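Long-range contacts in polysaccharide biosynthesis protein CapD (Bacillus thuringiensis HD-771, PDB 6BWC), which probably acts as an NADP-dependent UDP-N-acetylglucosamine dehydratase of the short-chain dehydrogenase family, at an early step towards CMP-pseudaminic acid for flagellin glycosylation: residues C[67-72]-C[113-118]; C[200-205]-C[271-276]; C[228-233]-C[289-294]. The protein carries 2 engineered substitutions. All coordinates share one frame; numbering follows the deposited sequence.

Contact 1: residues C[67-72]-C[113-118]; sequences RNYDRV and IKAAIA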
loop_
_atom_site.group_PDB
_atom_site.type_symbol
_atom_site.label_atom_id
_atom_site.label_comp_id
_atom_site.label_asym_id
_atom_site.label_seq_id
_atom_site.Cartn_x
_atom_site.Cartn_y
_atom_site.Cartn_z
ATOM N N ARG C 67 3.904 -6.948 11.208
ATOM C CA ARG C 67 3.707 -5.773 10.347
ATOM C C ARG C 67 2.904 -6.163 9.068
ATOM O O ARG C 67 2.246 -5.322 8.452
ATOM C CB ARG C 67 5.062 -5.146 9.988
ATOM C CG ARG C 67 5.905 -4.660 11.187
ATOM C CD ARG C 67 7.342 -4.264 10.801
ATOM N NE ARG C 67 8.156 -3.757 11.930
ATOM C CZ ARG C 67 9.360 -3.157 11.811
ATOM N NH1 ARG C 67 9.913 -2.963 10.613
ATOM N NH2 ARG C 67 10.017 -2.730 12.892
ATOM N N ASN C 68 2.956 -7.449 8.705
ATOM C CA ASN C 68 2.219 -8.031 7.582
ATOM C C ASN C 68 0.827 -8.528 7.999
ATOM O O ASN C 68 0.731 -9.595 8.586
ATOM C CB ASN C 68 3.046 -9.212 7.015
ATOM C CG ASN C 68 2.768 -9.494 5.554
ATOM O OD1 ASN C 68 1.717 -9.160 5.016
ATOM N ND2 ASN C 68 3.722 -10.112 4.904
ATOM N N TYR C 69 -0.244 -7.787 7.696
ATOM C CA TYR C 69 -1.582 -8.236 8.097
ATOM C C TYR C 69 -1.949 -9.613 7.501
ATOM O O TYR C 69 -2.254 -10.548 8.232
ATOM C CB TYR C 69 -2.685 -7.221 7.762
ATOM C CG TYR C 69 -4.062 -7.809 8.013
ATOM C CD1 TYR C 69 -4.627 -7.831 9.301
ATOM C CD2 TYR C 69 -4.775 -8.412 6.972
ATOM C CE1 TYR C 69 -5.869 -8.424 9.525
ATOM C CE2 TYR C 69 -6.022 -9.007 7.181
ATOM C CZ TYR C 69 -6.570 -9.021 8.453
ATOM O OH TYR C 69 -7.811 -9.618 8.606
ATOM N N ASP C 70 -1.933 -9.701 6.168
ATOM C CA ASP C 70 -2.179 -10.945 5.402
ATOM C C ASP C 70 -1.539 -12.220 5.940
ATOM O O ASP C 70 -2.101 -13.296 5.763
ATOM C CB ASP C 70 -1.620 -10.790 3.984
ATOM C CG ASP C 70 -2.485 -9.941 3.074
ATOM O OD1 ASP C 70 -3.484 -9.361 3.543
ATOM O OD2 ASP C 70 -2.132 -9.876 1.877
ATOM N N ARG C 71 -0.339 -12.113 6.505
ATOM C CA ARG C 71 0.345 -13.267 7.084
ATOM C C ARG C 71 -0.070 -13.549 8.531
ATOM O O ARG C 71 -0.115 -14.690 8.984
ATOM C CB ARG C 71 1.841 -13.050 7.019
ATOM C CG ARG C 71 2.670 -14.172 7.613
ATOM C CD ARG C 71 2.287 -15.547 7.083
ATOM N NE ARG C 71 3.435 -16.444 7.096
ATOM C CZ ARG C 71 3.380 -17.770 6.982
ATOM N NH1 ARG C 71 2.223 -18.419 6.877
ATOM N NH2 ARG C 71 4.524 -18.458 6.989
ATOM N N VAL C 72 -0.343 -12.484 9.266
ATOM C CA VAL C 72 -0.982 -12.591 10.573
ATOM C C VAL C 72 -2.343 -13.265 10.404
ATOM O O VAL C 72 -2.730 -14.103 11.208
ATOM C CB VAL C 72 -1.069 -11.196 11.240
ATOM C CG1 VAL C 72 -1.957 -11.204 12.464
ATOM C CG2 VAL C 72 0.323 -10.782 11.659
ATOM N N ILE C 113 -5.377 -7.489 16.159
ATOM C CA ILE C 113 -6.761 -7.209 16.545
ATOM C C ILE C 113 -7.741 -7.425 15.379
ATOM O O ILE C 113 -8.753 -8.140 15.506
ATOM C CB ILE C 113 -6.869 -5.770 17.126
ATOM C CG1 ILE C 113 -6.179 -5.739 18.505
ATOM C CG2 ILE C 113 -8.331 -5.321 17.256
ATOM C CD1 ILE C 113 -5.834 -4.371 19.051
ATOM N N LYS C 114 -7.408 -6.799 14.253
ATOM C CA LYS C 114 -8.159 -6.887 13.011
ATOM C C LYS C 114 -8.249 -8.335 12.486
ATOM O O LYS C 114 -9.314 -8.800 12.091
ATOM C CB LYS C 114 -7.445 -5.998 12.000
ATOM C CG LYS C 114 -8.179 -5.734 10.703
ATOM C CD LYS C 114 -7.276 -5.002 9.686
ATOM C CE LYS C 114 -7.665 -5.327 8.217
ATOM N NZ LYS C 114 -6.488 -5.399 7.283
ATOM N N ALA C 115 -7.117 -9.033 12.496
ATOM C CA ALA C 115 -7.025 -10.417 12.039
ATOM C C ALA C 115 -7.776 -11.405 12.935
ATOM O O ALA C 115 -8.329 -12.417 12.448
ATOM C CB ALA C 115 -5.569 -10.840 11.958
ATOM N N ALA C 116 -7.737 -11.135 14.246
ATOM C CA ALA C 116 -8.361 -11.979 15.251
ATOM C C ALA C 116 -9.885 -11.892 15.187
ATOM O O ALA C 116 -10.582 -12.922 15.304
ATOM C CB ALA C 116 -7.853 -11.585 16.622
ATOM N N ILE C 117 -10.395 -10.672 14.980
ATOM C CA ILE C 117 -11.828 -10.471 14.715
ATOM C C ILE C 117 -12.237 -11.176 13.434
ATOM O O ILE C 117 -13.237 -11.868 13.427
ATOM C CB ILE C 117 -12.202 -8.975 14.638
ATOM C CG1 ILE C 117 -12.087 -8.352 16.034
ATOM C CG2 ILE C 117 -13.612 -8.775 14.076
ATOM C CD1 ILE C 117 -11.928 -6.855 16.025
ATOM N N ALA C 118 -11.449 -11.012 12.372
ATOM C CA ALA C 118 -11.777 -11.580 11.053
ATOM C C ALA C 118 -11.834 -13.112 11.049
ATOM O O ALA C 118 -12.687 -13.672 10.378
ATOM C CB ALA C 118 -10.811 -11.075 9.981
#
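Two helices of the Rossmann-type dinucleotide-binding fold, 69-75 and 98-118, meet where Y69 in the first turn of one lies against K114, A115 and A118 in the last turns of the other. The tyrosine carries most of the contact. Its CG stands anti to the backbone N (chi1 172°), on a CB that already points at the other helix. The lysine side chain crosses that of Y69 at about a right angle: its methylenes pass the CE1 corner, CG lying 3.7 Å from Y69 CE1, and the chain then bends at its last torsion to set the ammonium over the middle of the ring. K114 NZ is 3.4 Å from the centroid of the Y69 ring and only 8° off its normal, a face-on cation-pi contact, and K114 CE adds a CH-pi contact on the same face. In the topology of the fold, helix 69-75 belongs to the crossover from strand 59-63 to strand 81-84, and helix 98-118 to the next one, which leads on to strand 123-129. The backbone of the longer helix meets the tyrosine at its rim, A115 N lying in the ring plane 3.3 Å from Y69 CE1. Around that corner A115 CB touches both Y69 CE1 and, at 3.7 Å, V72 CG1, while A118 CB packs against Y69 OH at 3.6 Å. V72 lies deeper, also packed on F38 of strand 34-39, and its side chain is about 7 Å from a bound NADP. At the outer margin the lysine also faces another copy of the protein, its NZ forming a long, weak ion pair with D70 of a neighbouring subunit; D70 of this chain makes a salt bridge to K114 of a different subunit.

Contact 2: residues C[200-205]-C[271-276]; sequences MSRFMM and MYEELM. With UD1 (uridine-diphosphate-N-acetylglucosamine), chain O.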
loop_
_atom_site.group_PDB
_atom_site.type_symbol
_atom_site.label_atom_id
_atom_site.label_comp_id
_atom_site.label_asym_id
_atom_site.label_seq_id
_atom_site.Cartn_x
_atom_site.Cartn_y
_atom_site.Cartn_z
ATOM N N MET C 200 18.572 3.373 40.727
ATOM C CA MET C 200 17.351 2.909 40.061
ATOM C C MET C 200 16.793 1.662 40.767
ATOM O O MET C 200 17.548 0.798 41.243
ATOM C CB MET C 200 17.622 2.577 38.581
ATOM C CG MET C 200 17.995 3.749 37.692
ATOM S SD MET C 200 18.920 3.154 36.263
ATOM C CE MET C 200 17.899 3.824 34.965
ATOM N N SER C 201 15.473 1.586 40.830
ATOM C CA SER C 201 14.774 0.483 41.452
ATOM C C SER C 201 13.867 -0.080 40.368
ATOM O O SER C 201 13.566 0.635 39.414
ATOM C CB SER C 201 13.983 0.992 42.669
ATOM O OG SER C 201 12.960 1.928 42.309
ATOM N N ARG C 202 13.441 -1.339 40.491
ATOM C CA ARG C 202 12.626 -1.988 39.456
ATOM C C ARG C 202 11.736 -3.086 40.032
ATOM O O ARG C 202 12.203 -3.883 40.857
ATOM C CB ARG C 202 13.543 -2.628 38.396
ATOM C CG ARG C 202 14.267 -1.698 37.408
ATOM C CD ARG C 202 13.355 -1.238 36.279
ATOM N NE ARG C 202 14.069 -0.431 35.281
ATOM C CZ ARG C 202 14.271 0.888 35.345
ATOM N NH1 ARG C 202 13.827 1.611 36.367
ATOM N NH2 ARG C 202 14.938 1.494 34.374
ATOM N N PHE C 203 10.477 -3.155 39.589
ATOM C CA PHE C 203 9.639 -4.353 39.832
ATOM C C PHE C 203 10.162 -5.497 38.973
ATOM O O PHE C 203 10.324 -5.315 37.775
ATOM C CB PHE C 203 8.181 -4.107 39.453
ATOM C CG PHE C 203 7.396 -3.342 40.475
ATOM C CD1 PHE C 203 7.074 -2.004 40.281
ATOM C CD2 PHE C 203 6.949 -3.970 41.631
ATOM C CE1 PHE C 203 6.335 -1.308 41.227
ATOM C CE2 PHE C 203 6.209 -3.278 42.577
ATOM C CZ PHE C 203 5.898 -1.952 42.371
ATOM N N MET C 204 10.416 -6.660 39.564
ATOM C CA MET C 204 10.955 -7.815 38.831
ATOM C C MET C 204 10.193 -9.124 39.142
ATOM O O MET C 204 9.883 -9.410 40.308
ATOM C CB MET C 204 12.468 -7.991 39.101
ATOM C CG MET C 204 13.298 -6.717 38.885
ATOM S SD MET C 204 15.095 -6.789 38.630
ATOM C CE MET C 204 15.276 -7.974 37.330
ATOM N N MET C 205 9.903 -9.904 38.088
ATOM C CA MET C 205 9.153 -11.163 38.178
ATOM C C MET C 205 9.965 -12.316 37.575
ATOM O O MET C 205 10.900 -12.094 36.818
ATOM C CB MET C 205 7.764 -11.025 37.512
ATOM C CG MET C 205 7.758 -10.917 35.998
ATOM S SD MET C 205 6.251 -10.214 35.256
ATOM C CE MET C 205 5.032 -11.359 35.912
ATOM N N MET C 271 13.441 6.025 36.348
ATOM C CA MET C 271 14.202 5.747 37.580
ATOM C C MET C 271 13.645 4.585 38.372
ATOM O O MET C 271 14.392 3.799 38.953
ATOM C CB MET C 271 14.267 6.993 38.485
ATOM C CG MET C 271 15.323 8.007 38.075
ATOM S SD MET C 271 16.956 7.234 37.974
ATOM C CE MET C 271 17.729 8.430 36.922
ATOM N N TYR C 272 12.322 4.514 38.361
ATOM C CA TYR C 272 11.509 3.521 39.048
ATOM C C TYR C 272 10.477 3.130 38.004
ATOM O O TYR C 272 10.434 3.733 36.928
ATOM C CB TYR C 272 10.807 4.153 40.253
ATOM C CG TYR C 272 10.112 5.427 39.881
ATOM C CD1 TYR C 272 8.785 5.422 39.462
ATOM C CD2 TYR C 272 10.811 6.636 39.872
ATOM C CE1 TYR C 272 8.156 6.589 39.067
ATOM C CE2 TYR C 272 10.200 7.808 39.487
ATOM C CZ TYR C 272 8.872 7.783 39.079
ATOM O OH TYR C 272 8.260 8.961 38.699
ATOM N N GLU C 273 9.641 2.144 38.305
ATOM C CA GLU C 273 8.531 1.791 37.418
ATOM C C GLU C 273 7.263 1.842 38.243
ATOM O O GLU C 273 7.322 2.177 39.420
ATOM C CB GLU C 273 8.758 0.425 36.767
ATOM C CG GLU C 273 9.916 0.381 35.758
ATOM C CD GLU C 273 9.658 1.099 34.427
ATOM O OE1 GLU C 273 8.562 1.713 34.249
ATOM O OE2 GLU C 273 10.561 1.038 33.545
ATOM N N GLU C 274 6.118 1.582 37.614
ATOM C CA GLU C 274 4.812 1.672 38.272
ATOM C C GLU C 274 3.872 0.587 37.716
ATOM O O GLU C 274 3.893 0.295 36.529
ATOM C CB GLU C 274 4.196 3.080 38.077
ATOM C CG GLU C 274 5.100 4.269 38.432
ATOM C CD GLU C 274 4.435 5.628 38.220
ATOM O OE1 GLU C 274 4.617 6.241 37.146
ATOM O OE2 GLU C 274 3.720 6.098 39.129
ATOM N N LEU C 275 3.056 0.003 38.588
ATOM C CA LEU C 275 2.126 -1.074 38.215
ATOM C C LEU C 275 0.827 -0.518 37.628
ATOM O O LEU C 275 0.127 -1.234 36.889
ATOM C CB LEU C 275 1.764 -1.927 39.439
ATOM C CG LEU C 275 2.881 -2.489 40.331
ATOM C CD1 LEU C 275 2.275 -3.077 41.596
ATOM C CD2 LEU C 275 3.732 -3.509 39.575
ATOM N N MET C 276 0.497 0.722 38.025
ATOM C CA MET C 276 -0.698 1.464 37.569
ATOM C C MET C 276 -0.636 2.947 37.958
ATOM O O MET C 276 -0.015 3.324 38.943
ATOM C CB MET C 276 -2.002 0.848 38.107
ATOM C CG MET C 276 -2.074 0.661 39.610
ATOM S SD MET C 276 -3.467 -0.400 40.055
ATOM C CE MET C 276 -2.801 -1.285 41.439
HETATM C "C1'" UD1 O . 12.804 -4.406 30.857
HETATM C "C2'" UD1 O . 12.156 -4.708 29.516
HETATM C "C3'" UD1 O . 11.077 -3.685 29.170
HETATM C "C4'" UD1 O . 10.104 -3.464 30.325
HETATM C "C5'" UD1 O . 10.806 -3.400 31.696
HETATM C "C6'" UD1 O . 9.771 -3.538 32.820
HETATM C "C7'" UD1 O . 13.919 -5.797 28.187
HETATM C "C8'" UD1 O . 15.078 -5.558 27.241
HETATM N "N2'" UD1 O . 13.154 -4.736 28.463
HETATM O "O1'" UD1 O . 13.358 -3.100 30.839
HETATM O "O3'" UD1 O . 10.381 -4.130 27.988
HETATM O "O4'" UD1 O . 9.363 -2.274 30.133
HETATM O "O5'" UD1 O . 11.817 -4.420 31.847
HETATM O "O6'" UD1 O . 10.086 -2.700 33.935
HETATM O "O7'" UD1 O . 13.759 -6.904 28.698
HETATM N N1 UD1 O . 21.359 -1.411 33.230
HETATM C C2 UD1 O . 22.737 -1.226 33.555
HETATM N N3 UD1 O . 23.676 -1.455 32.623
HETATM C C4 UD1 O . 23.354 -1.857 31.377
HETATM C C5 UD1 O . 22.042 -2.063 31.029
HETATM C C6 UD1 O . 21.054 -1.850 31.979
HETATM O O2 UD1 O . 23.096 -0.838 34.681
HETATM O O4 UD1 O . 24.227 -2.075 30.522
HETATM C C1B UD1 O . 20.293 -1.147 34.220
HETATM C C2B UD1 O . 19.116 -0.310 33.712
HETATM O "O2'" UD1 O . 19.344 1.086 33.855
HETATM C C3B UD1 O . 17.932 -0.816 34.511
HETATM C C4B UD1 O . 18.311 -2.258 34.770
HETATM O O4B UD1 O . 19.720 -2.379 34.580
HETATM O O3B UD1 O . 17.744 -0.180 35.780
HETATM C C5B UD1 O . 17.599 -3.243 33.856
HETATM O O5B UD1 O . 17.902 -3.076 32.462
HETATM P PA UD1 O . 17.235 -4.170 31.493
HETATM O O1A UD1 O . 17.818 -4.152 30.101
HETATM O O2A UD1 O . 17.141 -5.535 32.182
HETATM O O3A UD1 O . 15.649 -3.867 31.495
HETATM P PB UD1 O . 14.711 -2.551 31.590
HETATM O O1B UD1 O . 15.244 -1.473 30.669
HETATM O O2B UD1 O . 14.347 -2.126 33.007
#
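F203 and L275 form the compact apolar end of this contact between strand 201-205 and the loop 271-276. The leucine crosses the phenylalanine at about a right angle and puts one methyl squarely on the ring: L275 CD2 sits 3.6 Å from the centroid of the F203 ring, 4° off the normal. R202, also buried, is held on several sides. Its chain bends at chi2 (-79°), which turns CD out of line with the stem, and R202 NE donates to the phosphate oxygen O2B of UDP-N-acetylglucosamine at 2.8 Å, with that oxygen in the guanidinium plane. Ribose O3B lies over one face of the group and E273 OE2 over the opposite one, 4.2 Å from R202 NE; the carboxylate therefore probably acts on the arginine through charge alone. R202 NH1 bonds to S201 O and K270 O. Buried beside it, M200 SD lies 3.2 Å from the ribose hydroxyl O2', while E273 CG approaches the sugar hydroxyl O6' at 3.6 Å. Toward M271 and Y272 the contact becomes partly exposed, and backbone rather than side-chain packing joins the segments. There a single backbone hydrogen bond, S201 N to M271 O at 3.1 Å, links segments whose touching parts run 14° apart. M271 SD rests on M200 CG at 3.6 Å, and S201 OG, beside Y272 CB, bonds to S316. An arginine donating to the sugar-bearing phosphate, with the ribose close by, is consistent with the nucleotide-sugar pocket of an extended short-chain dehydrogenase.

Contact 3: residues C[228-233]-C[289-294]; sequences ILKMPV and DMFIIP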
loop_
_atom_site.group_PDB
_atom_site.type_symbol
_atom_site.label_atom_id
_atom_site.label_comp_id
_atom_site.label_asym_id
_atom_site.label_seq_id
_atom_site.Cartn_x
_atom_site.Cartn_y
_atom_site.Cartn_z
ATOM N N ILE C 228 -2.238 -7.403 36.594
ATOM C CA ILE C 228 -0.865 -7.118 37.060
ATOM C C ILE C 228 -0.555 -7.891 38.343
ATOM O O ILE C 228 -1.366 -7.975 39.258
ATOM C CB ILE C 228 -0.593 -5.624 37.354
ATOM C CG1 ILE C 228 -1.209 -4.721 36.293
ATOM C CG2 ILE C 228 0.911 -5.368 37.501
ATOM C CD1 ILE C 228 -2.582 -4.214 36.666
ATOM N N LEU C 229 0.661 -8.404 38.402
ATOM C CA LEU C 229 1.074 -9.328 39.434
ATOM C C LEU C 229 1.728 -8.541 40.543
ATOM O O LEU C 229 2.408 -7.557 40.265
ATOM C CB LEU C 229 2.068 -10.310 38.826
ATOM C CG LEU C 229 2.274 -11.647 39.529
ATOM C CD1 LEU C 229 1.004 -12.513 39.530
ATOM C CD2 LEU C 229 3.434 -12.388 38.852
ATOM N N LYS C 230 1.517 -8.948 41.794
ATOM C CA LYS C 230 2.187 -8.284 42.923
ATOM C C LYS C 230 3.624 -8.744 42.804
ATOM O O LYS C 230 3.894 -9.935 42.881
ATOM C CB LYS C 230 1.633 -8.688 44.290
ATOM C CG LYS C 230 0.122 -8.719 44.435
ATOM C CD LYS C 230 -0.427 -7.741 45.469
ATOM C CE LYS C 230 -1.617 -8.358 46.187
ATOM N NZ LYS C 230 -2.653 -7.389 46.590
ATOM N N MET C 231 4.541 -7.817 42.574
ATOM C CA MET C 231 5.920 -8.186 42.339
ATOM C C MET C 231 6.841 -7.493 43.322
ATOM O O MET C 231 6.565 -6.401 43.797
ATOM C CB MET C 231 6.338 -7.840 40.913
ATOM C CG MET C 231 5.550 -8.557 39.813
ATOM S SD MET C 231 5.143 -7.478 38.416
ATOM C CE MET C 231 6.813 -7.100 37.985
ATOM N N PRO C 232 7.950 -8.141 43.638
ATOM C CA PRO C 232 8.922 -7.564 44.535
ATOM C C PRO C 232 9.814 -6.528 43.854
ATOM O O PRO C 232 10.217 -6.702 42.695
ATOM C CB PRO C 232 9.750 -8.778 44.936
ATOM C CG PRO C 232 9.699 -9.652 43.724
ATOM C CD PRO C 232 8.300 -9.518 43.248
ATOM N N VAL C 233 10.142 -5.475 44.607
ATOM C CA VAL C 233 11.052 -4.408 44.160
ATOM C C VAL C 233 12.489 -4.851 44.292
ATOM O O VAL C 233 12.846 -5.557 45.230
ATOM C CB VAL C 233 10.813 -3.105 44.940
ATOM C CG1 VAL C 233 12.010 -2.162 44.912
ATOM C CG2 VAL C 233 9.595 -2.418 44.369
ATOM N N ASP C 289 -2.673 -12.495 44.902
ATOM C CA ASP C 289 -1.380 -12.349 44.211
ATOM C C ASP C 289 -1.355 -11.412 42.992
ATOM O O ASP C 289 -0.340 -11.318 42.305
ATOM C CB ASP C 289 -0.909 -13.741 43.791
ATOM C CG ASP C 289 -0.266 -14.503 44.932
ATOM O OD1 ASP C 289 -0.487 -15.734 44.995
ATOM O OD2 ASP C 289 0.472 -13.880 45.743
ATOM N N MET C 290 -2.432 -10.654 42.795
ATOM C CA MET C 290 -2.743 -10.039 41.506
ATOM C C MET C 290 -3.728 -8.862 41.628
ATOM O O MET C 290 -4.620 -8.898 42.467
ATOM C CB MET C 290 -3.373 -11.139 40.669
ATOM C CG MET C 290 -3.832 -10.777 39.278
ATOM S SD MET C 290 -4.599 -12.241 38.601
ATOM C CE MET C 290 -3.144 -13.277 38.380
ATOM N N PHE C 291 -3.554 -7.820 40.810
ATOM C CA PHE C 291 -4.590 -6.776 40.640
ATOM C C PHE C 291 -5.253 -6.961 39.287
ATOM O O PHE C 291 -4.616 -7.404 38.346
ATOM C CB PHE C 291 -4.038 -5.349 40.686
ATOM C CG PHE C 291 -3.281 -5.002 41.941
ATOM C CD1 PHE C 291 -3.920 -4.387 43.016
ATOM C CD2 PHE C 291 -1.898 -5.225 42.026
ATOM C CE1 PHE C 291 -3.207 -4.025 44.151
ATOM C CE2 PHE C 291 -1.184 -4.874 43.167
ATOM C CZ PHE C 291 -1.844 -4.281 44.236
ATOM N N ILE C 292 -6.532 -6.606 39.217
ATOM C CA ILE C 292 -7.300 -6.599 37.987
ATOM C C ILE C 292 -7.839 -5.188 37.810
ATOM O O ILE C 292 -8.623 -4.731 38.630
ATOM C CB ILE C 292 -8.471 -7.609 38.044
ATOM C CG1 ILE C 292 -7.903 -9.025 38.240
ATOM C CG2 ILE C 292 -9.336 -7.533 36.776
ATOM C CD1 ILE C 292 -8.916 -10.154 38.360
ATOM N N ILE C 293 -7.397 -4.494 36.767
ATOM C CA ILE C 293 -7.972 -3.205 36.400
ATOM C C ILE C 293 -9.021 -3.505 35.343
ATOM O O ILE C 293 -8.714 -4.154 34.357
ATOM C CB ILE C 293 -6.928 -2.220 35.818
ATOM C CG1 ILE C 293 -5.665 -2.157 36.697
ATOM C CG2 ILE C 293 -7.530 -0.824 35.670
ATOM C CD1 ILE C 293 -4.591 -1.215 36.165
ATOM N N PRO C 294 -10.264 -3.056 35.543
ATOM C CA PRO C 294 -11.251 -3.180 34.471
ATOM C C PRO C 294 -11.092 -2.163 33.310
ATOM O O PRO C 294 -10.186 -1.311 33.306
ATOM C CB PRO C 294 -12.573 -2.937 35.214
ATOM C CG PRO C 294 -12.187 -2.010 36.304
ATOM C CD PRO C 294 -10.902 -2.605 36.791
#
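I228 and F291 exchange a pair of backbone hydrogen bonds that join strands 226-229 and 290-293 as antiparallel neighbours. F291 N donates to I228 O at 2.7 Å, and I228 N returns a bond to F291 O at 3.0 Å. L229 and M290 form the adjoining non-hydrogen-bonded pair, where M290 CA makes a CA-H...O contact with I228 O. A third bond, K230 N to D289 O at 3.1 Å, is almost straight at 178°, yet its donor stands above the carbonyl plane. Apolar contacts fall on two faces of the sheet. On that of I228 and F291, the isoleucine methyl I228 CD1 reaches I293 CD1 at 3.6 Å, the two side chains crossing at a slant. On that of L229 and M290, L229 CD1 meets M290 CE more loosely, at 4.4 Å. The charged element is K230, which crosses F291 at about a right angle: CD is 3.8 Å from F291 CE2, and NZ makes an off-centre cation-pi contact, 4.5 Å from the ring centroid. That ammonium also forms a salt bridge with E286, and Y314 meets F291 edge-to-face. Strand 226-229 lies between 163-169 and 290-293 in the main sheet, 285-286 follows beyond, and helix 207-220 covers L229 and M290 through L213.

Contacts 2 and 3 are neighbours, their centres 12 Å apart, whereas the centre of contact 1 lies 32 and 30 Å from theirs. Contact 2 is buried; the other two are partly so. Strand 201-205 runs beside the end of strand 226-229 and the chain that follows it: M204 N probably bonds to P232 O. Contact 1 joins two helices and borders other subunits, which touch neither of the others. The chemistry follows the setting: cation-pi and apolar contact without hydrogen bonds between the segments at the helix pair, one backbone bond plus a ligand-holding arginine in the pocket, strand pairing in the main sheet. Lysine-aromatic contacts recur in contacts 1 and 3, centred in the first, displaced in the second.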